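Local coordinates for probable fumarate reductase Ifc3 (Shewanella frigidimarina, PDB 1QO8), which catalyses the reduction of fumarate to succinate in vitro, using one FAD and four covalently bound c-type hemes per subunit, and may take part in electron transport to iron(III), at residues A[170-175]-A[238-243]; A[176-181]-A[226-231]; A[211-216]-A[551-556]. All coordinates share one frame; numbering follows the deposited sequence.

Overall arrangement
Interactions 1 and 2 lie side by side and hold the same elements: both set helix 173-177 and its flanks against the neighbouring strands 239-241 and 227-229 of a small antiparallel sheet, with interaction 2 nested along the chain within the loop that interaction 1 closes. Interaction 1 is buried and polar, a histidine and a threonine joined by a hydrogen bond; interaction 2, at the surface, relies on apolar and CH-pi contact. Interaction 3, partly buried, joins two helices through an arginine, with neither a hydrogen bond nor a salt bridge between its two segments. It adjoins interaction 1, where OG of S211 is hydrogen-bonded to the N of V170, but does not touch interaction 2.

Interaction 1: A[170-175]-A[238-243]; sequences VGTKQQ and RTHRPH
The imidazole of H240 reaches from strand 239-241 to the start of helix 173-177, where its NE2 lies 2.7 Å from OG1 of T172 in a hydrogen bond that either group could donate. The hydroxyl arrives at the ring edge, in its plane. T172 is also the N-cap: chi1 of 65° sets OG1 between the backbone N and the carbonyl carbon, where it accepts from the N of Q175 at 3.2 Å. Threonine suits the place, since its CG2 also packs 3.5 Å from NE2 of H240. A valine in its place would probably leave both the helix N-terminus and the histidine without their polar mate. Q174 stands beside the same ring edge, OE1 3.6 Å from CD2 of H240, its amide nearly perpendicular (89°) to the imidazole and its NE2 held by E219. This buried cluster is close-packed, whereas K173 and G171 are exposed and take no part; a CB on G171 would jam against the carbonyl O of V170. Q175, extended beyond CG, accepts through OE1 from the N of G171, and its NE2, bonded to D182, rests 3.6 Å from CG of R238. The strand belongs to the small antiparallel sheet of the FAD-binding part, the H240 side chain about 6 Å from FAD-binding G166. Buried polar groups thus answer one another: one threonine oxygen serves a helix end and a histidine, and R238 is salt-bridged to D182 and D190.

Interaction 2: A[176-181]-A[226-231]; sequences TAHGVE and DDLKRS
L228 lays its CB over one face of the H178 imidazole, in a CH-pi contact 4.0 Å from the ring centroid and 16° off the normal. The two side chains run antiparallel, each passing alongside the other. CG of L228 stands anti to its backbone N (chi1 180°), which carries the branched end toward V180: CD2 lies by the ND1 side of the ring and also meets CG2 of V180 tip to tip at 4.0 Å. Leucine suits this spot because one residue offers a methylene to the ring and a branched end to the valine. At the ring edge, CE1 of H178 lies 3.8 Å from the O of D226. L228 sits on strand 227-229, an edge strand of the three-stranded antiparallel sheet within this chain, next to strand 239-241, and D226 and D227 both face R241 in a classic beta bulge. Across the contact, H178 is the first residue to leave helical geometry after helix 173-177. The H178 ring is held by the helix: its ND1 is hydrogen-bonded to the O of Q174. The same glutamine bonds D226 through NE2, so one residue steadies both sides. Beyond L228, the side chains of Q175 and H240 pack against it, and V236 lies against V180.

Interaction 3: A[211-216]-A[551-556]; sequences SADGVQ and FGRIAG
R553 of helix 543-563 makes van der Waals contacts with the backbone of helix 201-220, where its NH1 comes 3.6 Å from the O of D213 and 3.8 Å from the N of G214. Both backbone atoms stand obliquely to the guanidinium plane. CB of D213 adds a further contact, 4.1 Å from the same NH1. The chain gets there by running out from CB with chi2 near 169° and then bending at chi3 (74°), which carries the charged end round to the neighbouring helix. G214, having no side chain, presents its backbone N to NH1.

Electrostatics form the second kind. OD2 of D213 is 4.3 Å from NH1 of R553, too far for a salt bridge, so any attraction between these opposite charges is probably weak and undirected. The guanidinium also makes a cation-pi interaction with W217, further along helix 201-220.

Packing between the two helices continues outside this contact: F551 lies against L203 and I206, and I554 against I206 and the side chain of Q210. The side chain of R553 is about 11 Å from the bound FAD. Near R553 the helices thus meet through a long side chain with a diffuse positive charge, which an aspartate and an indole probably stabilise together without a directional bond between the two segments.

Interaction 1: A[170-175]-A[238-243]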
loop_
_atom_site.group_PDB
_atom_site.type_symbol
_atom_site.label_atom_id
_atom_site.label_comp_id
_atom_site.label_asym_id
_atom_site.label_seq_id
_atom_site.Cartn_x
_atom_site.Cartn_y
_atom_site.Cartn_z
ATOM N N VAL A 170 -7.929 -19.733 -24.195
ATOM C CA VAL A 170 -7.158 -20.844 -24.709
ATOM C C VAL A 170 -8.153 -21.979 -24.996
ATOM O O VAL A 170 -8.940 -22.232 -24.102
ATOM C CB VAL A 170 -6.100 -21.372 -23.731
ATOM C CG1 VAL A 170 -6.559 -21.640 -22.312
ATOM C CG2 VAL A 170 -5.592 -22.733 -24.274
ATOM N N GLY A 171 -8.039 -22.638 -26.138
ATOM C CA GLY A 171 -8.930 -23.755 -26.445
ATOM C C GLY A 171 -10.219 -23.317 -27.100
ATOM O O GLY A 171 -11.243 -23.972 -26.906
ATOM N N THR A 172 -10.255 -22.236 -27.858
ATOM C CA THR A 172 -11.575 -21.856 -28.416
ATOM C C THR A 172 -11.734 -22.405 -29.818
ATOM O O THR A 172 -10.830 -22.786 -30.570
ATOM C CB THR A 172 -11.785 -20.332 -28.434
ATOM O OG1 THR A 172 -10.824 -19.788 -29.337
ATOM C CG2 THR A 172 -11.628 -19.735 -27.040
ATOM N N LYS A 173 -12.981 -22.373 -30.264
ATOM C CA LYS A 173 -13.232 -22.736 -31.670
ATOM C C LYS A 173 -12.620 -21.677 -32.573
ATOM O O LYS A 173 -12.276 -22.036 -33.715
ATOM C CB LYS A 173 -14.721 -22.948 -31.826
ATOM C CG LYS A 173 -15.547 -21.691 -31.754
ATOM C CD LYS A 173 -16.993 -21.998 -32.093
ATOM C CE LYS A 173 -17.910 -20.806 -32.070
ATOM N NZ LYS A 173 -17.883 -19.987 -33.304
ATOM N N GLN A 174 -12.402 -20.413 -32.177
ATOM C CA GLN A 174 -11.710 -19.484 -33.086
ATOM C C GLN A 174 -10.231 -19.889 -33.271
ATOM O O GLN A 174 -9.639 -19.703 -34.344
ATOM C CB GLN A 174 -11.777 -18.011 -32.697
ATOM C CG GLN A 174 -13.132 -17.335 -32.729
ATOM C CD GLN A 174 -14.077 -17.749 -31.626
ATOM O OE1 GLN A 174 -13.798 -18.459 -30.637
ATOM N NE2 GLN A 174 -15.314 -17.299 -31.752
ATOM N N GLN A 175 -9.653 -20.518 -32.246
ATOM C CA GLN A 175 -8.282 -20.971 -32.374
ATOM C C GLN A 175 -8.292 -22.190 -33.302
ATOM O O GLN A 175 -7.392 -22.210 -34.134
ATOM C CB GLN A 175 -7.566 -21.196 -31.060
ATOM C CG GLN A 175 -7.174 -19.938 -30.277
ATOM C CD GLN A 175 -6.437 -20.277 -28.995
ATOM O OE1 GLN A 175 -6.853 -21.193 -28.315
ATOM N NE2 GLN A 175 -5.344 -19.616 -28.649
ATOM N N ARG A 238 -4.267 -15.479 -29.175
ATOM C CA ARG A 238 -5.273 -15.921 -28.182
ATOM C C ARG A 238 -6.316 -14.867 -27.887
ATOM O O ARG A 238 -7.225 -14.961 -27.083
ATOM C CB ARG A 238 -4.426 -15.946 -26.878
ATOM C CG ARG A 238 -4.607 -17.190 -26.065
ATOM C CD ARG A 238 -3.709 -17.091 -24.828
ATOM N NE ARG A 238 -2.789 -18.221 -24.902
ATOM C CZ ARG A 238 -1.485 -17.988 -24.695
ATOM N NH1 ARG A 238 -0.967 -16.799 -24.407
ATOM N NH2 ARG A 238 -0.690 -19.033 -24.834
ATOM N N THR A 239 -6.221 -13.695 -28.446
ATOM C CA THR A 239 -7.030 -12.520 -28.183
ATOM C C THR A 239 -8.214 -12.459 -29.143
ATOM O O THR A 239 -7.964 -12.353 -30.344
ATOM C CB THR A 239 -6.079 -11.313 -28.377
ATOM O OG1 THR A 239 -4.924 -11.382 -27.530
ATOM C CG2 THR A 239 -6.869 -10.033 -28.080
ATOM N N HIS A 240 -9.448 -12.559 -28.672
ATOM C CA HIS A 240 -10.676 -12.589 -29.427
ATOM C C HIS A 240 -11.385 -11.219 -29.348
ATOM O O HIS A 240 -11.449 -10.672 -28.263
ATOM C CB HIS A 240 -11.591 -13.652 -28.875
ATOM C CG HIS A 240 -11.005 -15.022 -28.780
ATOM N ND1 HIS A 240 -9.970 -15.368 -27.947
ATOM C CD2 HIS A 240 -11.340 -16.154 -29.470
ATOM C CE1 HIS A 240 -9.663 -16.647 -28.109
ATOM N NE2 HIS A 240 -10.496 -17.131 -29.012
ATOM N N ARG A 241 -11.724 -10.660 -30.500
ATOM C CA ARG A 241 -12.296 -9.406 -30.805
ATOM C C ARG A 241 -13.451 -9.659 -31.815
ATOM O O ARG A 241 -13.487 -10.689 -32.473
ATOM C CB ARG A 241 -11.311 -8.500 -31.539
ATOM C CG ARG A 241 -10.172 -7.851 -30.841
ATOM C CD ARG A 241 -9.372 -6.853 -31.667
ATOM N NE ARG A 241 -8.277 -6.360 -30.798
ATOM C CZ ARG A 241 -7.046 -6.855 -30.698
ATOM N NH1 ARG A 241 -6.544 -7.937 -31.277
ATOM N NH2 ARG A 241 -6.201 -6.221 -29.873
ATOM N N PRO A 242 -14.388 -8.769 -31.919
ATOM C CA PRO A 242 -15.526 -8.859 -32.843
ATOM C C PRO A 242 -14.984 -8.932 -34.268
ATOM O O PRO A 242 -14.004 -8.257 -34.577
ATOM C CB PRO A 242 -16.343 -7.558 -32.635
ATOM C CG PRO A 242 -15.896 -7.175 -31.224
ATOM C CD PRO A 242 -14.408 -7.459 -31.212
ATOM N N HIS A 243 -15.572 -9.755 -35.106
ATOM C CA HIS A 243 -15.125 -9.821 -36.511
ATOM C C HIS A 243 -15.032 -8.435 -37.098
ATOM O O HIS A 243 -13.953 -7.814 -37.246
ATOM C CB HIS A 243 -16.102 -10.637 -37.358
ATOM C CG HIS A 243 -15.584 -10.940 -38.744
ATOM N ND1 HIS A 243 -16.428 -11.248 -39.790
ATOM C CD2 HIS A 243 -14.312 -10.957 -39.233
ATOM C CE1 HIS A 243 -15.671 -11.462 -40.859
ATOM N NE2 HIS A 243 -14.382 -11.287 -40.557
#

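Interaction 2: A[176-181]-A[226-231]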
loop_
_atom_site.group_PDB
_atom_site.type_symbol
_atom_site.label_atom_id
_atom_site.label_comp_id
_atom_site.label_asym_id
_atom_site.label_seq_id
_atom_site.Cartn_x
_atom_site.Cartn_y
_atom_site.Cartn_z
ATOM N N THR A 176 -9.284 -23.063 -33.268
ATOM C CA THR A 176 -9.226 -24.259 -34.085
ATOM C C THR A 176 -9.549 -23.921 -35.558
ATOM O O THR A 176 -9.111 -24.623 -36.447
ATOM C CB THR A 176 -10.164 -25.430 -33.739
ATOM O OG1 THR A 176 -11.463 -25.068 -34.207
ATOM C CG2 THR A 176 -10.196 -25.775 -32.286
ATOM N N ALA A 177 -10.280 -22.848 -35.790
ATOM C CA ALA A 177 -10.623 -22.431 -37.136
ATOM C C ALA A 177 -9.398 -21.805 -37.772
ATOM O O ALA A 177 -9.313 -21.828 -38.999
ATOM C CB ALA A 177 -11.794 -21.470 -37.197
ATOM N N HIS A 178 -8.495 -21.230 -36.984
ATOM C CA HIS A 178 -7.370 -20.512 -37.590
ATOM C C HIS A 178 -6.096 -21.346 -37.554
ATOM O O HIS A 178 -5.029 -20.786 -37.760
ATOM C CB HIS A 178 -7.062 -19.167 -36.952
ATOM C CG HIS A 178 -8.113 -18.116 -37.024
ATOM N ND1 HIS A 178 -9.249 -18.152 -36.233
ATOM C CD2 HIS A 178 -8.209 -16.985 -37.770
ATOM C CE1 HIS A 178 -9.990 -17.098 -36.493
ATOM N NE2 HIS A 178 -9.396 -16.374 -37.424
ATOM N N GLY A 179 -6.145 -22.612 -37.210
ATOM C CA GLY A 179 -4.967 -23.455 -37.171
ATOM C C GLY A 179 -3.975 -23.082 -36.082
ATOM O O GLY A 179 -2.773 -23.309 -36.200
ATOM N N VAL A 180 -4.480 -22.474 -35.006
ATOM C CA VAL A 180 -3.620 -22.081 -33.907
ATOM C C VAL A 180 -3.657 -23.142 -32.809
ATOM O O VAL A 180 -4.705 -23.475 -32.255
ATOM C CB VAL A 180 -4.013 -20.677 -33.412
ATOM C CG1 VAL A 180 -3.375 -20.428 -32.063
ATOM C CG2 VAL A 180 -3.635 -19.596 -34.403
ATOM N N GLU A 181 -2.504 -23.698 -32.504
ATOM C CA GLU A 181 -2.366 -24.605 -31.365
ATOM C C GLU A 181 -2.016 -23.805 -30.111
ATOM O O GLU A 181 -1.183 -22.905 -30.176
ATOM C CB GLU A 181 -1.337 -25.664 -31.687
ATOM C CG GLU A 181 0.058 -25.621 -31.132
ATOM C CD GLU A 181 0.926 -26.757 -31.672
ATOM O OE1 GLU A 181 0.702 -27.170 -32.847
ATOM O OE2 GLU A 181 1.837 -27.228 -30.949
ATOM N N ASP A 226 -15.225 -13.286 -33.136
ATOM C CA ASP A 226 -14.587 -14.176 -34.103
ATOM C C ASP A 226 -13.190 -13.802 -34.550
ATOM O O ASP A 226 -12.528 -14.683 -35.149
ATOM C CB ASP A 226 -15.495 -14.365 -35.357
ATOM C CG ASP A 226 -16.692 -15.249 -35.086
ATOM O OD1 ASP A 226 -16.792 -16.085 -34.161
ATOM O OD2 ASP A 226 -17.680 -15.144 -35.835
ATOM N N ASP A 227 -12.723 -12.562 -34.466
ATOM C CA ASP A 227 -11.396 -12.200 -34.917
ATOM C C ASP A 227 -10.367 -12.684 -33.890
ATOM O O ASP A 227 -10.597 -12.598 -32.683
ATOM C CB ASP A 227 -11.253 -10.734 -35.223
ATOM C CG ASP A 227 -9.975 -10.020 -35.618
ATOM O OD1 ASP A 227 -9.099 -9.622 -34.793
ATOM O OD2 ASP A 227 -9.792 -9.635 -36.820
ATOM N N LEU A 228 -9.280 -13.273 -34.388
ATOM C CA LEU A 228 -8.238 -13.826 -33.529
ATOM C C LEU A 228 -6.900 -13.164 -33.843
ATOM O O LEU A 228 -6.420 -13.217 -34.983
ATOM C CB LEU A 228 -8.098 -15.348 -33.686
ATOM C CG LEU A 228 -7.026 -16.009 -32.824
ATOM C CD1 LEU A 228 -7.370 -16.015 -31.339
ATOM C CD2 LEU A 228 -6.760 -17.474 -33.226
ATOM N N LYS A 229 -6.258 -12.567 -32.858
ATOM C CA LYS A 229 -4.998 -11.903 -33.003
ATOM C C LYS A 229 -4.112 -12.222 -31.776
ATOM O O LYS A 229 -4.517 -12.812 -30.774
ATOM C CB LYS A 229 -5.038 -10.354 -33.085
ATOM C CG LYS A 229 -5.611 -9.856 -34.426
ATOM C CD LYS A 229 -5.279 -8.375 -34.611
ATOM C CE LYS A 229 -5.445 -7.934 -36.066
ATOM N NZ LYS A 229 -6.899 -7.636 -36.311
ATOM N N ARG A 230 -2.870 -11.756 -31.995
ATOM C CA ARG A 230 -1.836 -11.984 -31.054
ATOM C C ARG A 230 -1.635 -10.690 -30.291
ATOM O O ARG A 230 -1.657 -9.643 -30.937
ATOM C CB ARG A 230 -0.479 -12.385 -31.708
ATOM C CG ARG A 230 0.470 -12.734 -30.535
ATOM C CD ARG A 230 1.687 -13.527 -30.963
ATOM N NE ARG A 230 1.399 -14.728 -31.713
ATOM C CZ ARG A 230 2.368 -15.452 -32.284
ATOM N NH1 ARG A 230 3.653 -15.087 -32.164
ATOM N NH2 ARG A 230 2.093 -16.552 -32.968
ATOM N N SER A 231 -1.419 -10.816 -28.983
ATOM C CA SER A 231 -1.121 -9.648 -28.202
ATOM C C SER A 231 0.217 -9.863 -27.468
ATOM O O SER A 231 0.594 -11.005 -27.221
ATOM C CB SER A 231 -2.141 -9.472 -27.064
ATOM O OG SER A 231 -3.431 -9.175 -27.523
#

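Interaction 3: A[211-216]-A[551-556]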
loop_
_atom_site.group_PDB
_atom_site.type_symbol
_atom_site.label_atom_id
_atom_site.label_comp_id
_atom_site.label_asym_id
_atom_site.label_seq_id
_atom_site.Cartn_x
_atom_site.Cartn_y
_atom_site.Cartn_z
ATOM N N SER A 211 -11.503 -19.578 -19.534
ATOM C CA SER A 211 -11.470 -18.508 -20.510
ATOM C C SER A 211 -12.244 -18.891 -21.758
ATOM O O SER A 211 -13.021 -18.009 -22.158
ATOM C CB SER A 211 -10.041 -18.104 -20.826
ATOM O OG SER A 211 -9.194 -19.128 -21.311
ATOM N N ALA A 212 -12.110 -20.106 -22.315
ATOM C CA ALA A 212 -12.944 -20.476 -23.463
ATOM C C ALA A 212 -14.430 -20.504 -23.157
ATOM O O ALA A 212 -15.304 -19.999 -23.862
ATOM C CB ALA A 212 -12.564 -21.911 -23.949
ATOM N N ASP A 213 -14.793 -21.098 -22.022
ATOM C CA ASP A 213 -16.137 -21.072 -21.466
ATOM C C ASP A 213 -16.641 -19.645 -21.318
ATOM O O ASP A 213 -17.759 -19.455 -21.743
ATOM C CB ASP A 213 -16.168 -21.739 -20.090
ATOM C CG ASP A 213 -17.389 -22.632 -19.970
ATOM O OD1 ASP A 213 -18.148 -22.945 -20.918
ATOM O OD2 ASP A 213 -17.519 -23.099 -18.828
ATOM N N GLY A 214 -15.841 -18.694 -20.827
ATOM C CA GLY A 214 -16.293 -17.301 -20.821
ATOM C C GLY A 214 -16.570 -16.715 -22.203
ATOM O O GLY A 214 -17.521 -15.940 -22.306
ATOM N N VAL A 215 -15.757 -16.984 -23.227
ATOM C CA VAL A 215 -15.949 -16.478 -24.574
ATOM C C VAL A 215 -17.271 -17.062 -25.124
ATOM O O VAL A 215 -18.113 -16.321 -25.605
ATOM C CB VAL A 215 -14.793 -16.832 -25.522
ATOM C CG1 VAL A 215 -15.143 -16.615 -27.021
ATOM C CG2 VAL A 215 -13.523 -16.010 -25.164
ATOM N N GLN A 216 -17.451 -18.368 -24.894
ATOM C CA GLN A 216 -18.671 -19.058 -25.202
ATOM C C GLN A 216 -19.914 -18.525 -24.513
ATOM O O GLN A 216 -20.951 -18.293 -25.154
ATOM C CB GLN A 216 -18.551 -20.529 -24.804
ATOM C CG GLN A 216 -17.828 -21.375 -25.832
ATOM C CD GLN A 216 -17.634 -22.758 -25.226
ATOM O OE1 GLN A 216 -18.551 -23.598 -25.281
ATOM N NE2 GLN A 216 -16.500 -23.018 -24.620
ATOM N N PHE A 551 -13.993 -14.280 -13.421
ATOM C CA PHE A 551 -14.153 -14.180 -11.972
ATOM C C PHE A 551 -15.455 -13.447 -11.687
ATOM O O PHE A 551 -16.012 -13.524 -10.592
ATOM C CB PHE A 551 -12.935 -13.509 -11.304
ATOM C CG PHE A 551 -11.797 -14.502 -11.184
ATOM C CD1 PHE A 551 -11.833 -15.527 -10.250
ATOM C CD2 PHE A 551 -10.713 -14.400 -12.055
ATOM C CE1 PHE A 551 -10.823 -16.473 -10.219
ATOM C CE2 PHE A 551 -9.686 -15.336 -11.994
ATOM C CZ PHE A 551 -9.736 -16.377 -11.087
ATOM N N GLY A 552 -15.936 -12.626 -12.641
ATOM C CA GLY A 552 -17.247 -11.987 -12.478
ATOM C C GLY A 552 -18.292 -13.087 -12.350
ATOM O O GLY A 552 -19.164 -12.982 -11.461
ATOM N N ARG A 553 -18.142 -14.178 -13.124
ATOM C CA ARG A 553 -19.163 -15.212 -13.133
ATOM C C ARG A 553 -18.952 -16.077 -11.861
ATOM O O ARG A 553 -19.919 -16.566 -11.302
ATOM C CB ARG A 553 -19.085 -16.164 -14.338
ATOM C CG ARG A 553 -19.270 -15.503 -15.712
ATOM C CD ARG A 553 -18.910 -16.443 -16.851
ATOM N NE ARG A 553 -19.975 -17.456 -17.007
ATOM C CZ ARG A 553 -19.765 -18.598 -17.670
ATOM N NH1 ARG A 553 -18.600 -18.930 -18.248
ATOM N NH2 ARG A 553 -20.788 -19.432 -17.806
ATOM N N ILE A 554 -17.681 -16.314 -11.479
ATOM C CA ILE A 554 -17.437 -17.042 -10.227
ATOM C C ILE A 554 -17.945 -16.256 -9.023
ATOM O O ILE A 554 -18.648 -16.869 -8.171
ATOM C CB ILE A 554 -15.958 -17.422 -10.094
ATOM C CG1 ILE A 554 -15.565 -18.499 -11.080
ATOM C CG2 ILE A 554 -15.694 -17.966 -8.680
ATOM C CD1 ILE A 554 -14.077 -18.657 -11.304
ATOM N N ALA A 555 -17.765 -14.926 -8.979
ATOM C CA ALA A 555 -18.197 -14.128 -7.852
ATOM C C ALA A 555 -19.714 -14.151 -7.660
ATOM O O ALA A 555 -20.243 -14.167 -6.560
ATOM C CB ALA A 555 -17.843 -12.634 -8.011
ATOM N N GLY A 556 -20.425 -13.999 -8.793
ATOM C CA GLY A 556 -21.882 -13.978 -8.855
ATOM C C GLY A 556 -22.455 -15.364 -8.508
ATOM O O GLY A 556 -23.387 -15.410 -7.715
#